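Local coordinates for p800 reaction center core protein (Heliobacterium modesticaldum, PDB 5V8K) that forms the core of a symmetric homodimeric photosynthetic reaction center, holding the bacteriochlorophylls and carotenoid that harvest light and binding a [4Fe-4S] cluster, probably shared with its partner copy, at residues F38-H42 against A79-A83; L65-G69 against Y138-G142; Q262-G266 against M594-M599. Residues are numbered along the deposited sequence.

Contact 1 (F38-H42 against A79-A83); sequences FILVH and ALFVA. With GBF (Bacteriochlorophyll g), chain H.
In the antenna part of the type I reaction center fold, the chain at the C-terminal end of helix 18-39 packs on the first turns of helix 77-97. Phe38 and Ile39 are helical; Leu40 (phi/psi -77/-12) and Val41 (-119/-42) follow, Val41 N and His42 N both bonded to Phe38 O (3.1 and 2.9 Å), and His42 is extended (-113/163). The nearest CA atoms are those of Leu40 and Ala83, 6.0 Å apart. Leu40 (mt) is the main bump, pointing into the hollow over Ala79 and Ala83, with CB 3.8 Å from Ala83 CB and CD1 3.7 Å from Val82 CG1. Val41 (t) lies beside it, CG2 3.7 Å from Ala83 CB and 4.1 Å from Leu80 CD2, so the small Ala83 receives both side chains. No hydrogen bond crosses. Both segments also line one bacteriochlorophyll g: Val41 CG1 approaches its O1D at 3.4 Å, Ala83 C its CMD at 3.6 Å, and His42 (m) is the axial ligand, NE2 2.5 Å from MG.

Contact 2 (L65-G69 against Y138-G142); sequences LYQLG and YGILG. With GBF (Bacteriochlorophyll g), chain O.
A backbone-to-backbone contact joins a helix C-terminus to a short strand here: the end of helix 58-67 meets strand 140-141, which follows helix 113-137 and pairs antiparallel with strand 147-148. Residues Leu65 to Gln67 are helical. Gly69 (phi/psi 79/15) ends the helix in a Schellman motif, its N bonded to Tyr66 O at 3.0 Å. On the other side Gly139, also at positive phi (100/175), breaks out of its helix, and Ile140 and Leu141 run extended. The register sets Leu68 against Ile140 and Gly69 against Leu141, with CA separations of 4.7 and 4.1 Å. At that spacing a CB on Gly69 would fall about 3.3 Å from Leu141 N, and its backbone angles by themselves already call for glycine.

One hydrogen bond fixes the register, Leu141 N to Gln67 O at 3.0 Å and 160°. A water extends the link, donating to Leu68 O (2.9 Å) and to Gly139 O (2.5 Å). Leu141 (tp) points at the helix end and lays CD2 over the face of the Tyr66 ring (chi1 t), 3.6 Å from its centroid, in a CH-pi contact; the nearest ring atom is Tyr66 CZ, 3.3 Å from Leu141 CD2. Gln67 turns away, and its NE2 bonds to Gln229 O. Beyond the joint, Tyr138 presents a ring face to a bacteriochlorophyll g, CE2 3.2 Å from its CHD. The whole is a Schellman-capped helix end docked on an extended segment, set among the antenna pigments of the reaction center.

Contact 3 (Q262-G266 against M594-M599); sequences QAILG and MWALAM. With CA (calcium ion), chain B; GBF (Bacteriochlorophyll g), chain C.
Leu265 (tp) sits at the apolar centre, pointing at the facing helix. Its CD2 lies 3.8 Å from Trp595 CE3, 4.2 Å from Ala598 CB and 4.3 Å from Met594 CB. The two helical segments run nearly antiparallel, at 159° with axes 10.1 Å apart; the nearest CA pair is Gln262 and Ala598, 5.7 Å. Trp595 (chi1 t, chi2 -97°) reaches back across the gap, its indole edge against the first helix: CZ3 is 3.4 Å from Gln262 O and CH2 3.5 Å from Gln262 CB. CBA of a bacteriochlorophyll g lies over one indole face, and the closest approach is from its CAA to Trp595 CH2, 3.6 Å. Gly266 CA lies 3.4 Å from O1D of the same pigment, where a CB would clash. At the polar edge Gln262 (mt) reaches across to the last turn of the partner helix; NE2 donates to Ala598 O (3.1 Å, 155°) and lies 3.4 Å from Met599 SD. One residue earlier, Leu597 O binds calcium at 2.4 Å, alongside Asp460, Gln509 and two waters. This is antiparallel helix packing within the PsaA/PsaB-like core, between a pigment pocket and the C-terminal calcium site.

Overall arrangement
Contacts 1 and 2 are neighbours, with centres about 17 Å apart, and Leu65 joins them: Leu65 CD1 packs 3.6 Å from Ala79 CB and 4.2 Å from Leu40 CD2. They cross along the chain: 65-69 falls between 38-42 and 79-83, and 79-83 between 65-69 and 138-142. They also share two bacteriochlorophyll g pockets, one lined by Val82, Leu65 and Leu68, the other by Phe81 and Tyr138. Contact 3 lies nearer the chain's centre, about 23 Å from contact 1 and 25 Å from contact 2 between centres, about 10 and 11 Å between nearest atoms. It borders a further bacteriochlorophyll g through Gly266 and Trp595, touches a bacteriochlorophyll g' and supplies a calcium ligand.

Contact 1 (F38-H42 against A79-A83)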
loop_
_atom_site.group_PDB
_atom_site.type_symbol
_atom_site.label_atom_id
_atom_site.label_comp_id
_atom_site.label_asym_id
_atom_site.label_seq_id
_atom_site.Cartn_x
_atom_site.Cartn_y
_atom_site.Cartn_z
ATOM N N PHE A 38 -15.349 28.070 16.386
ATOM C CA PHE A 38 -15.808 27.512 15.119
ATOM C C PHE A 38 -16.588 26.214 15.342
ATOM O O PHE A 38 -17.690 26.028 14.803
ATOM C CB PHE A 38 -14.612 27.269 14.197
ATOM C CG PHE A 38 -14.950 26.511 12.951
ATOM C CD1 PHE A 38 -15.594 27.137 11.915
ATOM C CD2 PHE A 38 -14.636 25.182 12.826
ATOM C CE1 PHE A 38 -15.906 26.469 10.775
ATOM C CE2 PHE A 38 -14.959 24.487 11.663
ATOM C CZ PHE A 38 -15.603 25.137 10.645
ATOM N N ILE A 39 -16.038 25.314 16.167
ATOM C CA ILE A 39 -16.541 23.948 16.231
ATOM C C ILE A 39 -17.789 23.815 17.098
ATOM O O ILE A 39 -18.495 22.808 16.993
ATOM C CB ILE A 39 -15.383 23.012 16.673
ATOM C CG1 ILE A 39 -15.698 21.590 16.308
ATOM C CG2 ILE A 39 -15.076 23.074 18.169
ATOM C CD1 ILE A 39 -15.817 21.346 14.756
ATOM N N LEU A 40 -18.119 24.814 17.921
ATOM C CA LEU A 40 -19.424 24.840 18.593
ATOM C C LEU A 40 -20.568 25.277 17.680
ATOM O O LEU A 40 -21.738 25.094 18.046
ATOM C CB LEU A 40 -19.380 25.766 19.833
ATOM C CG LEU A 40 -18.444 25.257 20.957
ATOM C CD1 LEU A 40 -18.354 26.267 22.088
ATOM C CD2 LEU A 40 -18.904 23.915 21.498
ATOM N N VAL A 41 -20.270 25.804 16.496
ATOM C CA VAL A 41 -21.259 26.435 15.633
ATOM C C VAL A 41 -21.385 25.728 14.290
ATOM O O VAL A 41 -22.492 25.575 13.775
ATOM C CB VAL A 41 -20.922 27.928 15.424
ATOM C CG1 VAL A 41 -21.833 28.555 14.366
ATOM C CG2 VAL A 41 -21.082 28.671 16.729
ATOM N N HIS A 42 -20.267 25.336 13.687
ATOM C CA HIS A 42 -20.238 24.737 12.364
ATOM C C HIS A 42 -19.798 23.274 12.459
ATOM O O HIS A 42 -19.247 22.836 13.465
ATOM C CB HIS A 42 -19.287 25.515 11.455
ATOM C CG HIS A 42 -19.687 26.926 11.249
ATOM N ND1 HIS A 42 -20.728 27.288 10.425
ATOM C CD2 HIS A 42 -19.199 28.072 11.768
ATOM C CE1 HIS A 42 -20.867 28.599 10.447
ATOM N NE2 HIS A 42 -19.959 29.096 11.261
ATOM N N ALA A 79 -24.187 27.306 24.301
ATOM C CA ALA A 79 -23.159 26.997 23.315
ATOM C C ALA A 79 -22.787 28.233 22.505
ATOM O O ALA A 79 -21.600 28.499 22.271
ATOM C CB ALA A 79 -23.642 25.872 22.387
ATOM N N LEU A 80 -23.792 29.009 22.082
ATOM C CA LEU A 80 -23.522 30.210 21.294
ATOM C C LEU A 80 -22.811 31.265 22.129
ATOM O O LEU A 80 -21.876 31.906 21.655
ATOM C CB LEU A 80 -24.818 30.768 20.701
ATOM C CG LEU A 80 -25.520 29.907 19.649
ATOM C CD1 LEU A 80 -26.786 30.612 19.207
ATOM C CD2 LEU A 80 -24.645 29.682 18.463
ATOM N N PHE A 81 -23.224 31.467 23.372
ATOM C CA PHE A 81 -22.509 32.434 24.189
ATOM C C PHE A 81 -21.052 32.029 24.350
ATOM O O PHE A 81 -20.149 32.857 24.223
ATOM C CB PHE A 81 -23.173 32.586 25.556
ATOM C CG PHE A 81 -22.392 33.449 26.527
ATOM C CD1 PHE A 81 -22.430 34.839 26.447
ATOM C CD2 PHE A 81 -21.642 32.865 27.528
ATOM C CE1 PHE A 81 -21.726 35.635 27.360
ATOM C CE2 PHE A 81 -20.929 33.647 28.434
ATOM C CZ PHE A 81 -20.978 35.030 28.347
ATOM N N VAL A 82 -20.798 30.752 24.621
ATOM C CA VAL A 82 -19.415 30.290 24.728
ATOM C C VAL A 82 -18.682 30.495 23.407
ATOM O O VAL A 82 -17.533 30.959 23.378
ATOM C CB VAL A 82 -19.374 28.822 25.182
ATOM C CG1 VAL A 82 -17.927 28.274 25.144
ATOM C CG2 VAL A 82 -19.918 28.684 26.590
ATOM N N ALA A 83 -19.318 30.151 22.292
ATOM C CA ALA A 83 -18.615 30.240 21.019
ATOM C C ALA A 83 -18.291 31.687 20.667
ATOM O O ALA A 83 -17.195 31.975 20.174
ATOM C CB ALA A 83 -19.443 29.590 19.919
HETATM MG MG GBF H . -19.580 31.539 11.209
HETATM C CHA GBF H . -22.282 32.282 13.313
HETATM C CHB GBF H . -21.594 31.931 8.624
HETATM C CHC GBF H . -16.680 31.633 9.353
HETATM C CHD GBF H . -17.563 31.399 14.171
HETATM N NA GBF H . -21.517 31.968 11.000
HETATM C C1A GBF H . -22.520 32.211 11.845
HETATM C C2A GBF H . -23.887 32.569 11.325
HETATM C C3A GBF H . -23.676 32.079 9.899
HETATM C C4A GBF H . -22.173 31.985 9.837
HETATM C CMA GBF H . -24.320 30.729 9.653
HETATM C CAA GBF H . -24.303 34.059 11.394
HETATM C CBA GBF H . -23.282 34.981 10.744
HETATM C CGA GBF H . -23.721 36.419 10.890
HETATM O O1A GBF H . -24.852 36.682 11.283
HETATM O O2A GBF H . -22.888 37.492 10.353
HETATM N NB GBF H . -19.194 31.781 9.243
HETATM C C1B GBF H . -20.138 31.881 8.296
HETATM C C2B GBF H . -19.493 31.970 7.070
HETATM C C3B GBF H . -18.125 31.893 7.314
HETATM C C4B GBF H . -17.987 31.763 8.685
HETATM C CMB GBF H . -20.190 32.111 5.744
HETATM C CAB GBF H . -17.005 31.938 6.338
HETATM C CBB GBF H . -17.076 32.203 5.051
HETATM N NC GBF H . -17.599 31.495 11.679
HETATM C C1C GBF H . -16.568 31.528 10.822
HETATM C C2C GBF H . -15.126 31.476 11.195
HETATM C C3C GBF H . -15.552 31.391 12.607
HETATM C C4C GBF H . -16.932 31.400 12.845
HETATM C CMC GBF H . -14.430 30.271 10.597
HETATM C CAC GBF H . -14.575 31.322 13.729
HETATM C CBC GBF H . -13.087 31.300 13.464
HETATM N ND GBF H . -19.734 31.760 13.203
HETATM C C1D GBF H . -19.003 31.706 14.306
HETATM C C2D GBF H . -19.664 31.978 15.757
HETATM C C3D GBF H . -20.885 32.182 15.141
HETATM C C4D GBF H . -20.969 32.076 13.736
HETATM C CMD GBF H . -19.249 32.022 17.194
HETATM C CAD GBF H . -22.255 32.389 15.644
HETATM O OBD GBF H . -22.738 32.705 16.786
HETATM C CBD GBF H . -23.170 32.531 14.476
HETATM C CGD GBF H . -24.387 31.653 14.658
HETATM O O1D GBF H . -24.550 30.533 14.197
HETATM O O2D GBF H . -25.451 32.178 15.463
HETATM C CED GBF H . -26.798 31.909 15.057
#

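Contact 2 (L65-G69 against Y138-G142)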
loop_
_atom_site.group_PDB
_atom_site.type_symbol
_atom_site.label_atom_id
_atom_site.label_comp_id
_atom_site.label_asym_id
_atom_site.label_seq_id
_atom_site.Cartn_x
_atom_site.Cartn_y
_atom_site.Cartn_z
ATOM N N LEU A 65 -19.415 20.625 27.021
ATOM C CA LEU A 65 -20.479 21.507 27.503
ATOM C C LEU A 65 -21.350 20.760 28.490
ATOM O O LEU A 65 -21.731 21.294 29.543
ATOM C CB LEU A 65 -21.353 22.016 26.356
ATOM C CG LEU A 65 -20.778 22.966 25.314
ATOM C CD1 LEU A 65 -21.882 23.407 24.390
ATOM C CD2 LEU A 65 -20.169 24.137 25.979
ATOM N N TYR A 66 -21.700 19.527 28.127
ATOM C CA TYR A 66 -22.482 18.649 28.979
ATOM C C TYR A 66 -21.839 18.477 30.348
ATOM O O TYR A 66 -22.500 18.622 31.380
ATOM C CB TYR A 66 -22.637 17.311 28.271
ATOM C CG TYR A 66 -23.263 16.256 29.117
ATOM C CD1 TYR A 66 -24.612 16.308 29.426
ATOM C CD2 TYR A 66 -22.503 15.202 29.616
ATOM C CE1 TYR A 66 -25.200 15.325 30.217
ATOM C CE2 TYR A 66 -23.074 14.227 30.400
ATOM C CZ TYR A 66 -24.414 14.299 30.686
ATOM O OH TYR A 66 -24.982 13.347 31.463
ATOM N N GLN A 67 -20.548 18.153 30.372
ATOM C CA GLN A 67 -19.850 17.951 31.635
ATOM C C GLN A 67 -19.810 19.232 32.462
ATOM O O GLN A 67 -19.766 19.175 33.691
ATOM C CB GLN A 67 -18.431 17.446 31.360
ATOM C CG GLN A 67 -17.615 17.107 32.624
ATOM C CD GLN A 67 -16.143 16.862 32.319
ATOM O OE1 GLN A 67 -15.575 17.436 31.387
ATOM N NE2 GLN A 67 -15.525 15.996 33.104
ATOM N N LEU A 68 -19.816 20.396 31.818
ATOM C CA LEU A 68 -19.822 21.651 32.563
ATOM C C LEU A 68 -21.182 21.983 33.169
ATOM O O LEU A 68 -21.293 22.972 33.903
ATOM C CB LEU A 68 -19.377 22.795 31.669
ATOM C CG LEU A 68 -17.940 22.616 31.163
ATOM C CD1 LEU A 68 -17.763 23.352 29.876
ATOM C CD2 LEU A 68 -16.956 23.103 32.207
ATOM N N GLY A 69 -22.190 21.161 32.937
ATOM C CA GLY A 69 -23.522 21.473 33.428
ATOM C C GLY A 69 -24.293 22.476 32.601
ATOM O O GLY A 69 -25.315 22.987 33.072
ATOM N N TYR A 138 -19.626 27.247 41.992
ATOM C CA TYR A 138 -20.580 27.298 40.886
ATOM C C TYR A 138 -20.887 25.937 40.290
ATOM O O TYR A 138 -22.006 25.718 39.838
ATOM C CB TYR A 138 -20.064 28.260 39.803
ATOM C CG TYR A 138 -19.831 29.647 40.416
ATOM C CD1 TYR A 138 -20.895 30.529 40.628
ATOM C CD2 TYR A 138 -18.560 30.049 40.833
ATOM C CE1 TYR A 138 -20.692 31.785 41.211
ATOM C CE2 TYR A 138 -18.345 31.288 41.404
ATOM C CZ TYR A 138 -19.412 32.157 41.600
ATOM O OH TYR A 138 -19.190 33.391 42.180
ATOM N N GLY A 139 -19.930 25.018 40.286
ATOM C CA GLY A 139 -20.227 23.622 40.077
ATOM C C GLY A 139 -19.956 23.158 38.663
ATOM O O GLY A 139 -19.568 23.918 37.775
ATOM N N ILE A 140 -20.132 21.852 38.495
ATOM C CA ILE A 140 -20.146 21.189 37.216
ATOM C C ILE A 140 -21.360 20.274 37.203
ATOM O O ILE A 140 -22.105 20.203 38.174
ATOM C CB ILE A 140 -18.852 20.388 36.955
ATOM C CG1 ILE A 140 -18.660 19.285 38.009
ATOM C CG2 ILE A 140 -17.622 21.297 36.952
ATOM C CD1 ILE A 140 -17.572 18.284 37.615
ATOM N N LEU A 141 -21.531 19.535 36.116
ATOM C CA LEU A 141 -22.601 18.552 36.096
ATOM C C LEU A 141 -22.450 17.610 37.287
ATOM O O LEU A 141 -21.353 17.121 37.582
ATOM C CB LEU A 141 -22.585 17.783 34.776
ATOM C CG LEU A 141 -23.721 16.777 34.595
ATOM C CD1 LEU A 141 -25.017 17.495 34.414
ATOM C CD2 LEU A 141 -23.424 15.852 33.400
ATOM N N GLY A 142 -23.546 17.410 38.011
ATOM C CA GLY A 142 -23.566 16.535 39.159
ATOM C C GLY A 142 -24.275 15.220 38.867
ATOM O O GLY A 142 -24.807 14.992 37.771
HETATM MG MG GBF O . -16.465 30.494 36.206
HETATM C CHA GBF O . -19.708 30.617 34.862
HETATM C CHB GBF O . -15.433 29.085 33.428
HETATM C CHC GBF O . -13.277 30.821 37.524
HETATM C CHD GBF O . -17.664 32.786 38.700
HETATM N NA GBF O . -17.383 29.884 34.561
HETATM C C1A GBF O . -18.670 29.787 34.165
HETATM C C2A GBF O . -18.866 29.561 32.691
HETATM C C3A GBF O . -17.619 28.672 32.502
HETATM C C4A GBF O . -16.748 29.271 33.559
HETATM C CMA GBF O . -17.845 27.203 32.808
HETATM C CAA GBF O . -18.888 30.872 31.915
HETATM C CBA GBF O . -18.287 30.890 30.514
HETATM C CGA GBF O . -17.906 32.294 30.111
HETATM O O1A GBF O . -18.432 33.276 30.597
HETATM O O2A GBF O . -16.740 32.487 29.292
HETATM N NB GBF O . -14.592 30.126 35.475
HETATM C C1B GBF O . -14.360 29.391 34.391
HETATM C C2B GBF O . -13.008 29.089 34.318
HETATM C C3B GBF O . -12.428 29.568 35.477
HETATM C C4B GBF O . -13.468 30.165 36.204
HETATM C CMB GBF O . -12.320 28.386 33.189
HETATM C CAB GBF O . -11.005 29.499 35.887
HETATM C CBB GBF O . -9.993 28.825 35.369
HETATM N NC GBF O . -15.683 31.547 37.771
HETATM C C1C GBF O . -14.410 31.558 38.172
HETATM C C2C GBF O . -13.899 32.326 39.338
HETATM C C3C GBF O . -15.268 32.855 39.540
HETATM C C4C GBF O . -16.244 32.396 38.666
HETATM C CMC GBF O . -13.424 31.378 40.433
HETATM C CAC GBF O . -15.640 33.803 40.633
HETATM C CBC GBF O . -14.631 34.340 41.620
HETATM N ND GBF O . -18.146 31.490 36.737
HETATM C C1D GBF O . -18.604 32.312 37.671
HETATM C C2D GBF O . -20.162 32.802 37.673
HETATM C C3D GBF O . -20.381 32.039 36.540
HETATM C C4D GBF O . -19.296 31.305 35.994
HETATM C CMD GBF O . -21.071 33.683 38.478
HETATM C CAD GBF O . -21.582 31.693 35.765
HETATM O OBD GBF O . -22.759 32.154 35.686
HETATM C CBD GBF O . -21.163 30.845 34.637
HETATM C CGD GBF O . -21.877 29.531 34.658
HETATM O O1D GBF O . -22.593 29.218 33.724
HETATM O O2D GBF O . -21.709 28.634 35.797
HETATM C CED GBF O . -21.573 27.217 35.658
HETATM C C1 GBF O . -16.774 33.390 28.204
HETATM C C2 GBF O . -15.602 34.332 28.324
HETATM C C3 GBF O . -14.449 34.141 27.686
HETATM C C4 GBF O . -14.252 32.948 26.815
HETATM C C5 GBF O . -13.324 35.128 27.875
HETATM C C6 GBF O . -13.457 36.387 27.034
HETATM C C7 GBF O . -12.161 37.153 27.198
HETATM C C8 GBF O . -11.816 38.170 26.394
HETATM C C9 GBF O . -12.735 38.575 25.266
HETATM C C10 GBF O . -10.502 38.880 26.615
HETATM O O HOH W 1 -19.368 24.474 35.384
#

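Contact 3 (Q262-G266 against M594-M599)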
loop_
_atom_site.group_PDB
_atom_site.type_symbol
_atom_site.label_atom_id
_atom_site.label_comp_id
_atom_site.label_asym_id
_atom_site.label_seq_id
_atom_site.Cartn_x
_atom_site.Cartn_y
_atom_site.Cartn_z
ATOM N N GLN A 262 -12.499 8.070 20.421
ATOM C CA GLN A 262 -12.051 9.109 19.490
ATOM C C GLN A 262 -11.046 10.039 20.163
ATOM O O GLN A 262 -10.003 10.368 19.581
ATOM C CB GLN A 262 -13.231 9.910 18.952
ATOM C CG GLN A 262 -14.045 9.167 17.915
ATOM C CD GLN A 262 -15.421 9.807 17.645
ATOM O OE1 GLN A 262 -15.584 11.021 17.715
ATOM N NE2 GLN A 262 -16.389 8.988 17.301
ATOM N N ALA A 263 -11.312 10.426 21.405
ATOM C CA ALA A 263 -10.368 11.259 22.136
ATOM C C ALA A 263 -9.054 10.529 22.366
ATOM O O ALA A 263 -7.972 11.127 22.306
ATOM C CB ALA A 263 -10.954 11.670 23.468
ATOM N N ILE A 264 -9.137 9.238 22.654
ATOM C CA ILE A 264 -7.952 8.422 22.897
ATOM C C ILE A 264 -7.093 8.366 21.644
ATOM O O ILE A 264 -5.877 8.552 21.694
ATOM C CB ILE A 264 -8.369 7.017 23.363
ATOM C CG1 ILE A 264 -8.835 7.093 24.806
ATOM C CG2 ILE A 264 -7.200 6.014 23.224
ATOM C CD1 ILE A 264 -9.470 5.842 25.293
ATOM N N LEU A 265 -7.716 8.107 20.503
ATOM C CA LEU A 265 -6.958 8.012 19.276
ATOM C C LEU A 265 -6.288 9.333 18.965
ATOM O O LEU A 265 -5.115 9.352 18.587
ATOM C CB LEU A 265 -7.842 7.539 18.132
ATOM C CG LEU A 265 -7.133 7.364 16.782
ATOM C CD1 LEU A 265 -5.931 6.343 16.848
ATOM C CD2 LEU A 265 -8.122 6.945 15.751
ATOM N N GLY A 266 -6.994 10.455 19.181
ATOM C CA GLY A 266 -6.370 11.754 19.008
ATOM C C GLY A 266 -5.150 11.958 19.880
ATOM O O GLY A 266 -4.132 12.472 19.415
ATOM N N MET A 594 -8.114 4.984 10.186
ATOM C CA MET A 594 -8.338 4.543 11.555
ATOM C C MET A 594 -9.407 5.388 12.215
ATOM O O MET A 594 -10.199 4.884 13.007
ATOM C CB MET A 594 -7.027 4.594 12.345
ATOM C CG MET A 594 -5.975 3.578 11.836
ATOM S SD MET A 594 -4.476 3.732 12.788
ATOM C CE MET A 594 -5.032 2.676 14.054
ATOM N N TRP A 595 -9.454 6.674 11.876
ATOM C CA TRP A 595 -10.519 7.543 12.349
ATOM C C TRP A 595 -11.898 7.044 11.893
ATOM O O TRP A 595 -12.842 7.021 12.677
ATOM C CB TRP A 595 -10.256 8.964 11.892
ATOM C CG TRP A 595 -11.173 9.860 12.630
ATOM C CD1 TRP A 595 -12.367 10.351 12.198
ATOM C CD2 TRP A 595 -11.013 10.295 13.980
ATOM N NE1 TRP A 595 -12.954 11.090 13.194
ATOM C CE2 TRP A 595 -12.140 11.084 14.298
ATOM C CE3 TRP A 595 -10.024 10.112 14.943
ATOM C CZ2 TRP A 595 -12.318 11.645 15.541
ATOM C CZ3 TRP A 595 -10.192 10.676 16.179
ATOM C CH2 TRP A 595 -11.330 11.446 16.473
ATOM N N ALA A 596 -12.018 6.575 10.654
ATOM C CA ALA A 596 -13.250 5.911 10.228
ATOM C C ALA A 596 -13.646 4.789 11.167
ATOM O O ALA A 596 -14.815 4.676 11.548
ATOM C CB ALA A 596 -13.096 5.388 8.815
ATOM N N LEU A 597 -12.685 3.950 11.551
ATOM C CA LEU A 597 -12.935 2.896 12.512
ATOM C C LEU A 597 -13.363 3.447 13.854
ATOM O O LEU A 597 -14.101 2.771 14.582
ATOM C CB LEU A 597 -11.671 2.001 12.711
ATOM C CG LEU A 597 -11.176 1.201 11.529
ATOM C CD1 LEU A 597 -9.824 0.595 11.870
ATOM C CD2 LEU A 597 -12.200 0.150 11.208
ATOM N N ALA A 598 -12.850 4.609 14.244
ATOM C CA ALA A 598 -13.259 5.243 15.500
ATOM C C ALA A 598 -14.645 5.886 15.439
ATOM O O ALA A 598 -15.226 6.183 16.494
ATOM C CB ALA A 598 -12.239 6.298 15.903
ATOM N N MET A 599 -15.203 6.056 14.245
ATOM C CA MET A 599 -16.503 6.700 14.085
ATOM C C MET A 599 -17.671 5.730 14.136
ATOM O O MET A 599 -18.816 6.172 14.357
ATOM C CB MET A 599 -16.543 7.462 12.767
ATOM C CG MET A 599 -15.737 8.747 12.800
ATOM S SD MET A 599 -16.183 9.973 14.081
ATOM C CE MET A 599 -17.623 10.735 13.311
HETATM CA CA CA B . -15.043 1.179 16.058
HETATM MG MG GBF C . -5.119 16.825 13.453
HETATM C CHA GBF C . -6.983 16.601 16.438
HETATM C CHB GBF C . -6.300 13.858 12.589
HETATM C CHC GBF C . -4.095 17.658 10.221
HETATM C CHD GBF C . -4.324 20.207 14.452
HETATM N NA GBF C . -6.162 15.422 14.403
HETATM C C1A GBF C . -6.843 15.382 15.566
HETATM C C2A GBF C . -7.484 14.080 15.998
HETATM C C3A GBF C . -7.216 13.243 14.737
HETATM C C4A GBF C . -6.512 14.247 13.860
HETATM C CMA GBF C . -6.314 12.018 14.989
HETATM C CAA GBF C . -8.967 14.101 16.433
HETATM C CBA GBF C . -9.978 14.642 15.395
HETATM C CGA GBF C . -9.836 16.137 15.175
HETATM O O1A GBF C . -9.996 16.957 16.069
HETATM O O2A GBF C . -9.275 16.629 13.935
HETATM N NB GBF C . -5.232 15.894 11.645
HETATM C C1B GBF C . -5.689 14.647 11.470
HETATM C C2B GBF C . -5.582 14.332 10.120
HETATM C C3B GBF C . -4.964 15.410 9.480
HETATM C C4B GBF C . -4.723 16.344 10.487
HETATM C CMB GBF C . -6.057 13.034 9.526
HETATM C CAB GBF C . -4.611 15.570 8.034
HETATM C CBB GBF C . -4.941 14.802 7.016
HETATM N NC GBF C . -4.392 18.532 12.574
HETATM C C1C GBF C . -4.002 18.682 11.293
HETATM C C2C GBF C . -3.445 19.929 10.699
HETATM C C3C GBF C . -3.580 20.559 12.034
HETATM C C4C GBF C . -4.091 19.761 13.059
HETATM C CMC GBF C . -2.025 19.716 10.193
HETATM C CAC GBF C . -3.185 21.973 12.298
HETATM C CBC GBF C . -2.619 22.850 11.212
HETATM N ND GBF C . -5.397 18.090 14.987
HETATM C C1D GBF C . -5.146 19.354 15.324
HETATM C C2D GBF C . -5.794 20.028 16.624
HETATM C C3D GBF C . -6.435 18.819 16.896
HETATM C C4D GBF C . -6.266 17.732 16.008
HETATM C CMD GBF C . -5.731 21.380 17.268
HETATM C CAD GBF C . -7.276 18.323 17.996
HETATM O OBD GBF C . -7.847 18.899 18.985
HETATM C CBD GBF C . -7.543 16.858 17.798
HETATM C CGD GBF C . -6.931 15.986 18.881
HETATM O O1D GBF C . -7.441 14.927 19.170
HETATM O O2D GBF C . -5.724 16.346 19.614
HETATM C CED GBF C . -5.359 15.570 20.757
HETATM C C1 GBF C . -9.092 18.034 13.722
HETATM C C2 GBF C . -8.514 18.169 12.335
HETATM C C3 GBF C . -7.954 19.308 11.878
HETATM C C4 GBF C . -7.876 20.541 12.760
HETATM C C5 GBF C . -7.385 19.369 10.466
HETATM C C6 GBF C . -7.722 18.156 9.566
HETATM C C7 GBF C . -7.243 18.467 8.155
HETATM C C8 GBF C . -8.050 18.555 7.074
HETATM C C9 GBF C . -9.534 18.330 7.166
HETATM C C10 GBF C . -7.458 18.924 5.730
HETATM C C11 GBF C . -6.736 17.766 5.092
HETATM C C12 GBF C . -6.137 18.207 3.774
HETATM C C13 GBF C . -5.366 17.362 3.058
HETATM C C14 GBF C . -4.764 17.779 1.747
HETATM C C15 GBF C . -5.074 15.968 3.552
HETATM O O HOH W 2 -2.831 15.995 14.126
HETATM O O HOH W 3 -16.162 -0.327 17.477
HETATM O O HOH W 4 -14.896 2.586 18.140
#